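Local coordinates for haloacid dehalogenase domain protein hydrolase (Planctomyces limnophilus, PDB 4OVY), which is probably a metal-dependent hydrolase of the haloacid dehalogenase superfamily, perhaps a phosphatase, and carries a bound calcium ion in the crystal, at residues 192-196 with 197-201; 260-264 with 265-269. One frame throughout, in Å; residues are numbered along the deposited sequence.

Contact 1: 192-196 with 197-201; sequences YELRD and GKPVL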
loop_
_atom_site.group_PDB
_atom_site.type_symbol
_atom_site.label_atom_id
_atom_site.label_comp_id
_atom_site.label_asym_id
_atom_site.label_seq_id
_atom_site.Cartn_x
_atom_site.Cartn_y
_atom_site.Cartn_z
ATOM N N TYR A 192 -4.833 -13.105 10.956
ATOM C CA TYR A 192 -5.905 -13.781 10.222
ATOM C C TYR A 192 -6.427 -14.962 11.023
ATOM O O TYR A 192 -5.648 -15.779 11.513
ATOM C CB TYR A 192 -5.374 -14.296 8.885
ATOM C CG TYR A 192 -6.356 -15.065 8.029
ATOM C CD1 TYR A 192 -7.304 -14.403 7.259
ATOM C CD2 TYR A 192 -6.312 -16.459 7.954
ATOM C CE1 TYR A 192 -8.190 -15.107 6.450
ATOM C CE2 TYR A 192 -7.195 -17.162 7.151
ATOM C CZ TYR A 192 -8.132 -16.476 6.399
ATOM O OH TYR A 192 -9.011 -17.174 5.595
ATOM N N GLU A 193 -7.746 -15.069 11.136
ATOM C CA GLU A 193 -8.362 -16.282 11.673
ATOM C C GLU A 193 -9.781 -16.428 11.149
ATOM O O GLU A 193 -10.280 -15.547 10.446
ATOM C CB GLU A 193 -8.338 -16.290 13.206
ATOM C CG GLU A 193 -9.124 -15.178 13.864
ATOM C CD GLU A 193 -9.076 -15.230 15.385
ATOM O OE1 GLU A 193 -8.040 -15.628 15.960
ATOM O OE2 GLU A 193 -10.087 -14.861 16.014
ATOM N N LEU A 194 -10.409 -17.557 11.466
ATOM C CA LEU A 194 -11.829 -17.755 11.185
ATOM C C LEU A 194 -12.613 -17.640 12.484
ATOM O O LEU A 194 -12.232 -18.221 13.503
ATOM C CB LEU A 194 -12.086 -19.119 10.542
ATOM C CG LEU A 194 -11.986 -19.154 9.021
ATOM C CD1 LEU A 194 -10.613 -18.700 8.559
ATOM C CD2 LEU A 194 -12.298 -20.545 8.500
ATOM N N ARG A 195 -13.696 -16.879 12.444
ATOM C CA ARG A 195 -14.621 -16.792 13.567
ATOM C C ARG A 195 -15.989 -17.225 13.070
ATOM O O ARG A 195 -16.538 -16.609 12.152
ATOM C CB ARG A 195 -14.666 -15.369 14.111
ATOM C CG ARG A 195 -13.427 -14.992 14.911
ATOM C CD ARG A 195 -13.564 -13.609 15.523
ATOM N NE ARG A 195 -12.395 -13.242 16.318
ATOM C CZ ARG A 195 -12.296 -12.140 17.059
ATOM N NH1 ARG A 195 -13.300 -11.266 17.122
ATOM N NH2 ARG A 195 -11.183 -11.909 17.747
ATOM N N ASP A 196 -16.527 -18.295 13.655
ATOM C CA ASP A 196 -17.797 -18.879 13.200
ATOM C C ASP A 196 -17.721 -19.258 11.720
ATOM O O ASP A 196 -18.693 -19.107 10.986
ATOM C CB ASP A 196 -18.981 -17.914 13.446
ATOM C CG ASP A 196 -19.627 -18.095 14.801
ATOM O OD1 ASP A 196 -18.914 -18.433 15.770
ATOM O OD2 ASP A 196 -20.862 -17.876 14.909
ATOM N N GLY A 197 -16.557 -19.734 11.282
ATOM C CA GLY A 197 -16.344 -20.117 9.884
ATOM C C GLY A 197 -16.113 -18.953 8.932
ATOM O O GLY A 197 -15.933 -19.159 7.734
ATOM N N LYS A 198 -16.097 -17.734 9.466
ATOM C CA LYS A 198 -15.958 -16.515 8.670
ATOM C C LYS A 198 -14.507 -16.022 8.740
ATOM O O LYS A 198 -14.005 -15.764 9.830
ATOM C CB LYS A 198 -16.914 -15.453 9.214
ATOM C CG LYS A 198 -16.736 -14.039 8.683
ATOM C CD LYS A 198 -17.861 -13.149 9.204
ATOM C CE LYS A 198 -17.460 -11.686 9.257
ATOM N NZ LYS A 198 -17.096 -11.160 7.917
ATOM N N PRO A 199 -13.829 -15.883 7.581
ATOM C CA PRO A 199 -12.473 -15.323 7.619
ATOM C C PRO A 199 -12.456 -13.846 8.019
ATOM O O PRO A 199 -13.185 -13.032 7.442
ATOM C CB PRO A 199 -11.972 -15.503 6.177
ATOM C CG PRO A 199 -12.868 -16.531 5.570
ATOM C CD PRO A 199 -14.196 -16.325 6.225
ATOM N N VAL A 200 -11.629 -13.511 9.005
ATOM C CA VAL A 200 -11.546 -12.147 9.517
ATOM C C VAL A 200 -10.099 -11.758 9.795
ATOM O O VAL A 200 -9.222 -12.621 9.926
ATOM C CB VAL A 200 -12.349 -11.958 10.824
ATOM C CG1 VAL A 200 -13.818 -12.317 10.629
ATOM C CG2 VAL A 200 -11.747 -12.767 11.969
ATOM N N LEU A 201 -9.861 -10.454 9.873
ATOM C CA LEU A 201 -8.606 -9.923 10.395
ATOM C C LEU A 201 -8.893 -9.329 11.760
ATOM O O LEU A 201 -9.829 -8.533 11.913
ATOM C CB LEU A 201 -8.012 -8.847 9.489
ATOM C CG LEU A 201 -7.259 -9.279 8.220
ATOM C CD1 LEU A 201 -6.214 -10.360 8.494
ATOM C CD2 LEU A 201 -8.216 -9.731 7.138
#
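The Tyr192 ring lies alongside Pro199 and meets Leu201 at its edge, where CD1 of Leu201 sits near the ring plane. Pro199 CB approaches the ring obliquely, 3.8 Å from Tyr192 CE1. With CG anti to the backbone N (chi1 178°), the ring is carried along the strand pair, and its hydroxyl passes Pro199 to bond Glu243 of the second subunit. Loss of the ring and hydroxyl, as with an alanine here, is likely to leave Glu243 of the second subunit without this partner and Pro199 without its neighbour on that side. Leu194 shares this face and rests its CD1 on Pro199.

The other flat group, the Arg195 guanidinium, meets Glu193 at its edge. Arg195 NE gives a nearly straight bond of 2.8 Å to Glu193 OE2, in the guanidinium plane. This salt bridge spans two positions of one strand. Val200 CG2 packs against the aliphatic parts of both chains, 4.0 Å from Glu193 CG and 4.1 Å from Arg195 CG. Arg195 NH2 also bonds Gly109 O.

Glu193 and Val200 exchange two backbone bonds, as do Arg195 and Lys198. Asp196 and Gly197 both have positive phi. They form the two-residue loop of a beta hairpin, its strands joined by a type I' turn.

Contact 2: 260-264 with 265-269; sequences TDAVR and EFAYD
Glu265 N donates to Asp261 O at 3.0 Å, four residues back, with a bent N-H...O angle of 138°. One water bridges the two segments: it accepts from Asp261 N and donates to Phe266 O, 2.8 Å away.

Apolar contact is small. Ala262 CB touches Ala267 CB at 3.7 Å, where the short, weakly bonded strand 267-268 begins.

Charged groups do most of the shaping. Asp261 OD1 accepts from Arg264 N, three residues on, in an Asx motif. Arg264 N lies 3.0 Å from Asp261 OD1 in a nearly straight bond, and comes from above the carboxylate plane. Val263 N adds a weak bond to the same oxygen. Asp261 OD2 takes the salt bridge from Arg264 NE at 2.7 Å, on its syn side and in the guanidinium plane. The arginine chain turns back at chi3 (-61°) to reach it. Arg264 NH2 also bonds Trp298 O.

The Glu265 chain bends at chi2 (-107°), and Glu265 OE2 accepts from Phe266 N at 2.9 Å. Its OE1 bonds Tyr140, and OE2 also bonds His259.

Both buried carboxylates are thus held by several donors. Asp261 is likely to be kept ionised by Arg264 and the backbone N-H groups, which fix the turn by polar bonds more than by packing.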
loop_
_atom_site.group_PDB
_atom_site.type_symbol
_atom_site.label_atom_id
_atom_site.label_comp_id
_atom_site.label_asym_id
_atom_site.label_seq_id
_atom_site.Cartn_x
_atom_site.Cartn_y
_atom_site.Cartn_z
ATOM N N THR A 260 -3.405 30.892 9.524
ATOM C CA THR A 260 -3.271 32.303 9.857
ATOM C C THR A 260 -4.614 32.981 10.143
ATOM O O THR A 260 -4.645 34.177 10.453
ATOM C CB THR A 260 -2.625 33.047 8.678
ATOM O OG1 THR A 260 -3.344 32.737 7.474
ATOM C CG2 THR A 260 -1.158 32.642 8.526
ATOM N N ASP A 261 -5.712 32.228 10.049
ATOM C CA ASP A 261 -7.054 32.806 10.075
ATOM C C ASP A 261 -7.826 32.419 11.337
ATOM O O ASP A 261 -8.526 31.406 11.354
ATOM C CB ASP A 261 -7.825 32.362 8.823
ATOM C CG ASP A 261 -9.061 33.201 8.564
ATOM O OD1 ASP A 261 -9.591 33.818 9.521
ATOM O OD2 ASP A 261 -9.503 33.236 7.396
ATOM N N ALA A 262 -7.710 33.239 12.381
ATOM C CA ALA A 262 -8.390 32.975 13.655
ATOM C C ALA A 262 -9.893 33.238 13.585
ATOM O O ALA A 262 -10.648 32.760 14.432
ATOM C CB ALA A 262 -7.775 33.813 14.763
ATOM N N VAL A 263 -10.326 33.996 12.583
ATOM C CA VAL A 263 -11.738 34.370 12.449
ATOM C C VAL A 263 -12.560 33.251 11.812
ATOM O O VAL A 263 -13.605 32.875 12.337
ATOM C CB VAL A 263 -11.885 35.668 11.634
ATOM C CG1 VAL A 263 -13.356 36.042 11.454
ATOM C CG2 VAL A 263 -11.120 36.794 12.319
ATOM N N ARG A 264 -12.090 32.715 10.690
ATOM C CA ARG A 264 -12.826 31.663 9.974
ATOM C C ARG A 264 -12.382 30.241 10.361
ATOM O O ARG A 264 -13.113 29.272 10.132
ATOM C CB ARG A 264 -12.696 31.874 8.467
ATOM C CG ARG A 264 -13.231 33.215 7.982
ATOM C CD ARG A 264 -13.154 33.367 6.467
ATOM N NE ARG A 264 -11.778 33.279 5.987
ATOM C CZ ARG A 264 -11.412 33.113 4.714
ATOM N NH1 ARG A 264 -12.311 33.022 3.742
ATOM N NH2 ARG A 264 -10.126 33.031 4.409
ATOM N N GLU A 265 -11.193 30.103 10.941
ATOM C CA GLU A 265 -10.687 28.782 11.321
ATOM C C GLU A 265 -9.898 28.941 12.617
ATOM O O GLU A 265 -10.464 29.408 13.610
ATOM C CB GLU A 265 -9.881 28.150 10.163
ATOM C CG GLU A 265 -9.823 26.615 10.173
ATOM C CD GLU A 265 -8.474 26.020 10.579
ATOM O OE1 GLU A 265 -8.402 24.783 10.759
ATOM O OE2 GLU A 265 -7.480 26.766 10.697
ATOM N N PHE A 266 -8.617 28.580 12.623
ATOM C CA PHE A 266 -7.762 28.771 13.789
ATOM C C PHE A 266 -6.440 29.348 13.342
ATOM O O PHE A 266 -5.978 29.048 12.242
ATOM C CB PHE A 266 -7.507 27.439 14.475
ATOM C CG PHE A 266 -8.729 26.836 15.084
ATOM C CD1 PHE A 266 -9.546 26.000 14.346
ATOM C CD2 PHE A 266 -9.060 27.106 16.405
ATOM C CE1 PHE A 266 -10.684 25.442 14.912
ATOM C CE2 PHE A 266 -10.193 26.555 16.976
ATOM C CZ PHE A 266 -11.006 25.720 16.226
ATOM N N ALA A 267 -5.836 30.179 14.191
ATOM C CA ALA A 267 -4.521 30.736 13.899
ATOM C C ALA A 267 -3.521 30.102 14.846
ATOM O O ALA A 267 -3.671 30.194 16.066
ATOM C CB ALA A 267 -4.521 32.246 14.046
ATOM N N TYR A 268 -2.525 29.431 14.283
ATOM C CA TYR A 268 -1.479 28.784 15.067
ATOM C C TYR A 268 -0.295 28.403 14.196
ATOM O O TYR A 268 -0.458 28.155 13.013
ATOM C CB TYR A 268 -2.006 27.522 15.754
ATOM C CG TYR A 268 -2.527 26.436 14.820
ATOM C CD1 TYR A 268 -3.840 26.446 14.383
ATOM C CD2 TYR A 268 -1.701 25.386 14.406
ATOM C CE1 TYR A 268 -4.325 25.456 13.543
ATOM C CE2 TYR A 268 -2.170 24.388 13.564
ATOM C CZ TYR A 268 -3.487 24.422 13.143
ATOM O OH TYR A 268 -3.961 23.441 12.319
ATOM N N ASP A 269 0.892 28.360 14.785
ATOM C CA ASP A 269 2.041 27.755 14.129
ATOM C C ASP A 269 3.079 27.251 15.143
ATOM O O ASP A 269 3.047 26.070 15.521
ATOM C CB ASP A 269 2.661 28.651 13.022
ATOM C CG ASP A 269 2.777 30.128 13.400
ATOM O OD1 ASP A 269 3.189 30.473 14.530
ATOM O OD2 ASP A 269 2.497 30.967 12.518
HETATM O O HOH W 1 -6.325 29.386 9.525
#

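Overall arrangement
Both contacts are local chain reversals on the same mixed sheet. They lie on opposite sides of the chain's centre, with centres about 47 Å apart. Contact 1 belongs to a long hairpin that projects from the body of the chain and meets the second subunit; the contact's centre is about 31 Å from that of the chain. The centre of contact 2 is nearer, at about 18 Å, and no other chain of the assembly touches it. Each is partly buried. Contact 1 rests on regular strand pairing and apolar packing, with one salt bridge along a strand. Contact 2 depends on carboxylates and a water in an irregular turn. Only contact 2 nears the metal-binding region: the Glu265 side chain is about 6 Å from that of Glu50, a calcium-binding residue holding no ion in this chain.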